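Local coordinates for protein purine nucleoside phosphorylase (PDB 3KHS) that probably catalyses the reversible phosphorolysis of purine nucleosides to free base and ribose 1-phosphate, as a member of the PNP/MTAP family in purine salvage, at residues R21-I26 / G72-C77; P123-V128 / S181-E186. One frame throughout, in Å; residues are numbered along the deposited sequence.

Contact 1 of 2, residues R21-I26 / G72-C77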
ATOM      1  N   ARG B  21      -3.458 -13.686 -36.449  1.00 63.89           N
ATOM      2  CA  ARG B  21      -3.533 -13.075 -35.145  1.00 60.78           C
ATOM      3  C   ARG B  21      -2.936 -14.064 -34.154  1.00 56.07           C
ATOM      4  O   ARG B  21      -3.155 -15.266 -34.263  1.00 51.69           O
ATOM      5  CB  ARG B  21      -4.985 -12.765 -34.778  1.00 65.81           C
ATOM      6  CG  ARG B  21      -5.695 -11.832 -35.758  1.00 70.01           C
ATOM      7  CD  ARG B  21      -6.986 -11.318 -35.153  1.00 72.29           C
ATOM      8  NE  ARG B  21      -6.809 -10.016 -34.506  1.00 81.89           N
ATOM      9  CZ  ARG B  21      -7.640  -9.498 -33.597  1.00 84.35           C
ATOM     10  NH1 ARG B  21      -8.720 -10.173 -33.206  1.00 83.71           N
ATOM     11  NH2 ARG B  21      -7.405  -8.293 -33.085  1.00 79.18           N
ATOM     12  N   PRO B  22      -2.139 -13.570 -33.199  1.00 52.99           N
ATOM     13  CA  PRO B  22      -1.521 -14.431 -32.194  1.00 49.20           C
ATOM     14  C   PRO B  22      -2.589 -15.031 -31.288  1.00 47.85           C
ATOM     15  O   PRO B  22      -3.577 -14.377 -30.973  1.00 49.51           O
ATOM     16  CB  PRO B  22      -0.602 -13.470 -31.459  1.00 50.87           C
ATOM     17  CG  PRO B  22      -1.360 -12.176 -31.543  1.00 48.20           C
ATOM     18  CD  PRO B  22      -1.740 -12.169 -32.991  1.00 53.15           C
ATOM     19  N   VAL B  23      -2.407 -16.286 -30.890  1.00 45.97           N
ATOM     20  CA  VAL B  23      -3.372 -16.942 -30.011  1.00 44.02           C
ATOM     21  C   VAL B  23      -2.724 -17.193 -28.635  1.00 44.54           C
ATOM     22  O   VAL B  23      -3.414 -17.367 -27.609  1.00 41.98           O
ATOM     23  CB  VAL B  23      -3.866 -18.286 -30.617  1.00 42.87           C
ATOM     24  CG1 VAL B  23      -2.686 -19.201 -30.921  1.00 42.23           C
ATOM     25  CG2 VAL B  23      -4.824 -18.972 -29.646  1.00 46.62           C
ATOM     26  N   LEU B  24      -1.393 -17.220 -28.625  1.00 38.39           N
ATOM     27  CA  LEU B  24      -0.651 -17.404 -27.392  1.00 40.99           C
ATOM     28  C   LEU B  24       0.300 -16.233 -27.164  1.00 38.34           C
ATOM     29  O   LEU B  24       0.978 -15.770 -28.090  1.00 42.30           O
ATOM     30  CB  LEU B  24       0.170 -18.695 -27.405  1.00 41.75           C
ATOM     31  CG  LEU B  24       1.044 -18.796 -26.142  1.00 39.66           C
ATOM     32  CD1 LEU B  24       0.610 -19.966 -25.306  1.00 34.47           C
ATOM     33  CD2 LEU B  24       2.484 -18.913 -26.529  1.00 38.17           C
ATOM     34  N   GLY B  25       0.358 -15.764 -25.927  1.00 35.43           N
ATOM     35  CA  GLY B  25       1.245 -14.654 -25.610  1.00 35.79           C
ATOM     36  C   GLY B  25       2.363 -15.026 -24.645  1.00 34.47           C
ATOM     37  O   GLY B  25       2.216 -15.903 -23.798  1.00 35.99           O
ATOM     38  N   ILE B  26       3.495 -14.353 -24.765  1.00 36.22           N
ATOM     39  CA  ILE B  26       4.630 -14.622 -23.891  1.00 39.57           C
ATOM     40  C   ILE B  26       5.194 -13.297 -23.375  1.00 40.84           C
ATOM     41  O   ILE B  26       5.329 -12.348 -24.141  1.00 41.35           O
ATOM     42  CB  ILE B  26       5.803 -15.342 -24.632  1.00 41.12           C
ATOM     43  CG1 ILE B  26       5.292 -16.560 -25.399  1.00 41.95           C
ATOM     44  CG2 ILE B  26       6.896 -15.754 -23.618  1.00 27.12           C
ATOM     45  CD1 ILE B  26       6.322 -17.139 -26.346  1.00 38.70           C
ATOM     46  N   GLY B  72       4.139 -24.552 -34.374  1.00 59.26           N
ATOM     47  CA  GLY B  72       2.882 -24.401 -35.090  1.00 60.00           C
ATOM     48  C   GLY B  72       1.845 -23.479 -34.482  1.00 58.32           C
ATOM     49  O   GLY B  72       0.708 -23.409 -34.962  1.00 60.67           O
ATOM     50  N   VAL B  73       2.240 -22.760 -33.436  1.00 54.99           N
ATOM     51  CA  VAL B  73       1.355 -21.845 -32.733  1.00 49.07           C
ATOM     52  C   VAL B  73       1.734 -20.392 -32.999  1.00 45.91           C
ATOM     53  O   VAL B  73       2.892 -20.043 -32.832  1.00 44.59           O
ATOM     54  CB  VAL B  73       1.459 -22.124 -31.218  1.00 47.42           C
ATOM     55  CG1 VAL B  73       0.541 -21.191 -30.434  1.00 46.12           C
ATOM     56  CG2 VAL B  73       1.125 -23.601 -30.943  1.00 39.76           C
ATOM     57  N   SER B  74       0.782 -19.556 -33.423  1.00 45.84           N
ATOM     58  CA  SER B  74       1.092 -18.146 -33.653  1.00 45.04           C
ATOM     59  C   SER B  74       1.132 -17.456 -32.280  1.00 44.01           C
ATOM     60  O   SER B  74       0.165 -17.483 -31.493  1.00 43.31           O
ATOM     61  CB  SER B  74       0.048 -17.498 -34.559  1.00 45.58           C
ATOM     62  OG  SER B  74      -1.246 -17.817 -34.103  1.00 53.81           O
ATOM     63  N   CYS B  75       2.271 -16.847 -31.995  1.00 41.58           N
ATOM     64  CA  CYS B  75       2.486 -16.190 -30.715  1.00 42.64           C
ATOM     65  C   CYS B  75       2.900 -14.733 -30.873  1.00 43.19           C
ATOM     66  O   CYS B  75       3.383 -14.306 -31.941  1.00 38.54           O
ATOM     67  CB  CYS B  75       3.628 -16.899 -29.934  1.00 37.37           C
ATOM     68  SG  CYS B  75       3.618 -18.724 -29.764  1.00 36.98           S
ATOM     69  N   VAL B  76       2.713 -13.993 -29.781  1.00 44.30           N
ATOM     70  CA  VAL B  76       3.153 -12.609 -29.664  1.00 41.62           C
ATOM     71  C   VAL B  76       4.020 -12.682 -28.402  1.00 41.66           C
ATOM     72  O   VAL B  76       3.585 -13.204 -27.377  1.00 37.50           O
ATOM     73  CB  VAL B  76       1.982 -11.590 -29.469  1.00 33.67           C
ATOM     74  CG1 VAL B  76       1.111 -11.989 -28.347  1.00 27.79           C
ATOM     75  CG2 VAL B  76       2.556 -10.212 -29.188  1.00 35.04           C
ATOM     76  N   CYS B  77       5.253 -12.193 -28.492  1.00 41.08           N
ATOM     77  CA  CYS B  77       6.170 -12.242 -27.366  1.00 38.89           C
ATOM     78  C   CYS B  77       6.685 -10.875 -26.951  1.00 40.26           C
ATOM     79  O   CYS B  77       7.203 -10.126 -27.776  1.00 37.23           O
ATOM     80  CB  CYS B  77       7.363 -13.125 -27.708  1.00 35.74           C
ATOM     81  SG  CYS B  77       8.740 -13.112 -26.480  1.00 38.88           S
TER
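Ser-74 O takes two successive amides, those of Val-23 and Leu-24. Val-23 N lies 2.9 Å from Ser-74 O and approaches from above the carbonyl plane, while Leu-24 N, at a longer 3.3 Å from the same oxygen, lies in that plane. At Val-23 the backbone leaves the extended form (psi -22°), which lets both N-H groups point at one acceptor before the regular ladder starts. The Ser-74 hydroxyl adds a bond of its own, OG to Arg-21 O at 3.2 Å; chi1 of 48°, with OG between the backbone N and the carbonyl carbon, turns the hydroxyl toward that oxygen, where it stands tilted 32° from the carbonyl plane. Farther on, Val-76 N donates to Leu-24 O and Ile-26 N to Val-76 O, the latter at 2.9 Å.

These bonds are the parallel pairing of two strands in the mixed, curled beta-sheet of the PNP/MTAP phosphorylase fold, with strand 107-116 bonded along the other edge of strand 24-28.

Apolar contacts sort by face. On the face carrying Leu-24, Ile-26, Cys-75 and Cys-77, the Leu-24 methyl CD2 touches Cys-75 SG at 3.4 Å, and Ile-26 CB meets Cys-77 CB at 4.1 Å. Val-73 CG1 reaches both Val-23 CG1 and Leu-24 CB; Ile-276 of helix 257-279 packs on Leu-24, Ile-26 and Val-73. On the face of Val-76, the ring of Pro-22, from the loop before the strand, crosses the valine obliquely, CB to CB 3.8 Å, and Val-76 CG1 rests 3.8 Å from Gly-25 CA, with Leu-65 and Phe-67 of strand 64-70 also against Val-76.

Contact 2 of 2, residues P123-V128 / S181-E186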
ATOM      1  N   PRO B 123      19.589 -21.242  -6.261  1.00 40.79           N
ATOM      2  CA  PRO B 123      19.704 -20.350  -7.412  1.00 39.28           C
ATOM      3  C   PRO B 123      19.791 -21.189  -8.682  1.00 40.33           C
ATOM      4  O   PRO B 123      20.562 -22.135  -8.749  1.00 42.64           O
ATOM      5  CB  PRO B 123      20.993 -19.564  -7.125  1.00 32.93           C
ATOM      6  CG  PRO B 123      21.597 -20.231  -5.921  1.00 40.29           C
ATOM      7  CD  PRO B 123      20.460 -20.801  -5.165  1.00 37.90           C
ATOM      8  N   GLY B 124      18.986 -20.843  -9.681  1.00 41.46           N
ATOM      9  CA  GLY B 124      18.981 -21.576 -10.933  1.00 34.17           C
ATOM     10  C   GLY B 124      17.712 -22.372 -11.096  1.00 31.10           C
ATOM     11  O   GLY B 124      17.359 -22.744 -12.226  1.00 32.71           O
ATOM     12  N   ASP B 125      17.024 -22.626  -9.979  1.00 28.32           N
ATOM     13  CA  ASP B 125      15.780 -23.391 -10.007  1.00 32.42           C
ATOM     14  C   ASP B 125      14.661 -22.613 -10.698  1.00 37.83           C
ATOM     15  O   ASP B 125      14.761 -21.408 -10.932  1.00 37.84           O
ATOM     16  CB  ASP B 125      15.296 -23.727  -8.599  1.00 25.64           C
ATOM     17  CG  ASP B 125      16.145 -24.778  -7.907  1.00 32.46           C
ATOM     18  OD1 ASP B 125      17.147 -25.234  -8.506  1.00 29.87           O
ATOM     19  OD2 ASP B 125      15.796 -25.141  -6.755  1.00 28.96           O
ATOM     20  N   PHE B 126      13.585 -23.330 -11.009  1.00 38.08           N
ATOM     21  CA  PHE B 126      12.403 -22.751 -11.623  1.00 34.64           C
ATOM     22  C   PHE B 126      11.255 -22.942 -10.644  1.00 34.38           C
ATOM     23  O   PHE B 126      11.144 -23.990 -10.017  1.00 36.80           O
ATOM     24  CB  PHE B 126      12.039 -23.494 -12.910  1.00 36.06           C
ATOM     25  CG  PHE B 126      12.923 -23.183 -14.094  1.00 32.22           C
ATOM     26  CD1 PHE B 126      12.870 -23.979 -15.233  1.00 33.91           C
ATOM     27  CD2 PHE B 126      13.777 -22.104 -14.088  1.00 33.82           C
ATOM     28  CE1 PHE B 126      13.657 -23.698 -16.343  1.00 33.62           C
ATOM     29  CE2 PHE B 126      14.569 -21.817 -15.205  1.00 37.70           C
ATOM     30  CZ  PHE B 126      14.504 -22.618 -16.328  1.00 34.56           C
ATOM     31  N   MET B 127      10.403 -21.939 -10.497  1.00 39.13           N
ATOM     32  CA  MET B 127       9.242 -22.095  -9.635  1.00 34.65           C
ATOM     33  C   MET B 127       8.015 -21.782 -10.463  1.00 35.14           C
ATOM     34  O   MET B 127       7.780 -20.635 -10.836  1.00 33.53           O
ATOM     35  CB  MET B 127       9.243 -21.161  -8.421  1.00 30.10           C
ATOM     36  CG  MET B 127       8.000 -21.412  -7.573  1.00 30.53           C
ATOM     37  SD  MET B 127       7.595 -20.225  -6.330  1.00 29.11           S
ATOM     38  CE  MET B 127       6.657 -19.050  -7.287  1.00 32.62           C
ATOM     39  N   VAL B 128       7.254 -22.820 -10.765  1.00 35.88           N
ATOM     40  CA  VAL B 128       6.026 -22.680 -11.509  1.00 33.15           C
ATOM     41  C   VAL B 128       5.081 -22.044 -10.495  1.00 38.13           C
ATOM     42  O   VAL B 128       5.012 -22.500  -9.345  1.00 39.31           O
ATOM     43  CB  VAL B 128       5.523 -24.076 -11.951  1.00 37.11           C
ATOM     44  CG1 VAL B 128       4.070 -24.017 -12.315  1.00 24.70           C
ATOM     45  CG2 VAL B 128       6.354 -24.571 -13.125  1.00 30.12           C
ATOM     46  N   SER B 181      13.163 -31.909 -13.290  1.00 38.91           N
ATOM     47  CA  SER B 181      12.211 -32.119 -12.215  1.00 39.15           C
ATOM     48  C   SER B 181      12.739 -31.820 -10.813  1.00 36.78           C
ATOM     49  O   SER B 181      11.969 -31.433  -9.941  1.00 38.34           O
ATOM     50  CB  SER B 181      11.685 -33.552 -12.261  1.00 38.34           C
ATOM     51  OG  SER B 181      12.765 -34.464 -12.132  1.00 40.44           O
ATOM     52  N   TYR B 182      14.034 -31.996 -10.592  1.00 32.24           N
ATOM     53  CA  TYR B 182      14.601 -31.774  -9.267  1.00 35.51           C
ATOM     54  C   TYR B 182      14.864 -30.303  -8.977  1.00 35.61           C
ATOM     55  O   TYR B 182      15.012 -29.912  -7.816  1.00 38.42           O
ATOM     56  CB  TYR B 182      15.900 -32.592  -9.117  1.00 32.76           C
ATOM     57  CG  TYR B 182      15.642 -34.057  -8.805  1.00 32.36           C
ATOM     58  CD1 TYR B 182      15.085 -34.435  -7.582  1.00 31.70           C
ATOM     59  CD2 TYR B 182      15.869 -35.053  -9.762  1.00 37.07           C
ATOM     60  CE1 TYR B 182      14.749 -35.768  -7.308  1.00 32.81           C
ATOM     61  CE2 TYR B 182      15.538 -36.394  -9.510  1.00 34.39           C
ATOM     62  CZ  TYR B 182      14.975 -36.741  -8.277  1.00 40.60           C
ATOM     63  OH  TYR B 182      14.623 -38.050  -8.013  1.00 36.43           O
ATOM     64  N   ALA B 183      14.880 -29.507 -10.038  1.00 33.82           N
ATOM     65  CA  ALA B 183      15.158 -28.069  -9.985  1.00 33.30           C
ATOM     66  C   ALA B 183      13.916 -27.243 -10.283  1.00 34.58           C
ATOM     67  O   ALA B 183      13.986 -26.007 -10.430  1.00 31.71           O
ATOM     68  CB  ALA B 183      16.228 -27.723 -11.020  1.00 26.49           C
ATOM     69  N   THR B 184      12.780 -27.920 -10.392  1.00 31.79           N
ATOM     70  CA  THR B 184      11.540 -27.227 -10.693  1.00 29.33           C
ATOM     71  C   THR B 184      10.566 -27.436  -9.566  1.00 31.72           C
ATOM     72  O   THR B 184      10.289 -28.558  -9.170  1.00 35.36           O
ATOM     73  CB  THR B 184      10.915 -27.735 -12.017  1.00 31.07           C
ATOM     74  OG1 THR B 184      11.869 -27.612 -13.074  1.00 24.46           O
ATOM     75  CG2 THR B 184       9.715 -26.917 -12.381  1.00 29.48           C
ATOM     76  N   HIS B 185      10.024 -26.342  -9.063  1.00 35.20           N
ATOM     77  CA  HIS B 185       9.080 -26.398  -7.961  1.00 34.07           C
ATOM     78  C   HIS B 185       7.756 -25.770  -8.381  1.00 35.30           C
ATOM     79  O   HIS B 185       7.605 -25.299  -9.515  1.00 34.94           O
ATOM     80  CB  HIS B 185       9.664 -25.613  -6.784  1.00 39.27           C
ATOM     81  CG  HIS B 185      11.130 -25.854  -6.559  1.00 36.44           C
ATOM     82  ND1 HIS B 185      11.605 -26.900  -5.796  1.00 40.41           N
ATOM     83  CD2 HIS B 185      12.222 -25.187  -6.998  1.00 41.70           C
ATOM     84  CE1 HIS B 185      12.928 -26.862  -5.773  1.00 38.26           C
ATOM     85  NE2 HIS B 185      13.328 -25.834  -6.494  1.00 45.00           N
ATOM     86  N   GLU B 186       6.803 -25.784  -7.458  1.00 31.73           N
ATOM     87  CA  GLU B 186       5.504 -25.186  -7.667  1.00 38.81           C
ATOM     88  C   GLU B 186       5.202 -24.462  -6.367  1.00 36.66           C
ATOM     89  O   GLU B 186       5.134 -25.092  -5.330  1.00 37.43           O
ATOM     90  CB  GLU B 186       4.435 -26.234  -7.946  1.00 38.81           C
ATOM     91  CG  GLU B 186       3.073 -25.621  -8.116  1.00 43.63           C
ATOM     92  CD  GLU B 186       2.090 -26.561  -8.757  1.00 54.29           C
ATOM     93  OE1 GLU B 186       2.105 -27.750  -8.392  1.00 59.88           O
ATOM     94  OE2 GLU B 186       1.297 -26.114  -9.612  1.00 51.99           O
TER
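His-185 and Asp-125 meet side chain to side chain. His-185 NE2 donates to Asp-125 OD2 at 2.6 Å in a nearly straight bond (175°). The carboxylate oxygen lies in the imidazole plane, yet the donor stands above the plane of the carboxylate, and the two flat groups are turned 43° apart. Asp-125 CB also sits at the ring edge, in its plane. Beside this pair, Asp-125 OD1 lies 3.7 Å from the methyl CB of Ala-183.

The next shell is the parallel ladder that holds His-185 diagonally across from Asp-125, which lies level with Ala-183. Phe-126 N bonds to Ala-183 O at 2.8 Å, His-185 N to Phe-126 O, and Val-128 N to His-185 O, so His-185 is gripped through both backbone polar atoms as well as its ring. On the face of Phe-126, Thr-184 and Val-128, Thr-184 CG2 approaches Val-128 CG2 at 4.2 Å; helix 165-178 packs on Val-128 and Thr-184, and the Phe-126 ring heads off to helix 257-279.

Farther out, Arg-122 N gives Asp-125 OD2 a second donor, and the Tyr-121 ring stacks on His-185. Glu-186 is salt-bridged to Arg-168.

NE2 is the nitrogen that carries the hydrogen in the bond to Asp-125, and this straight bond in the ring plane, together with the Tyr-121 stack, fixes the rotation of the imidazole.

Both contacts are parallel strand pairs of one mixed sheet, but they join different strands: 24-28 with 73-79 in contact 1, 126-129 with 184-191 in contact 2. Their centres are 25 Å apart, the nearest atoms about 13 Å, and they do not touch. Helix 257-279 packs against both. Contact 1 is the more buried, and apart from one serine hydroxyl its side chains meet through carbon and sulfur. Contact 2 is only partly buried and adds a histidine-carboxylate hydrogen bond to its ladder, with the salt bridge of Glu-186 to Arg-168 close by. The backbone pattern is thus shared, while the more buried pair meets mainly through apolar side chains and the partly buried one through a histidine and a carboxylate.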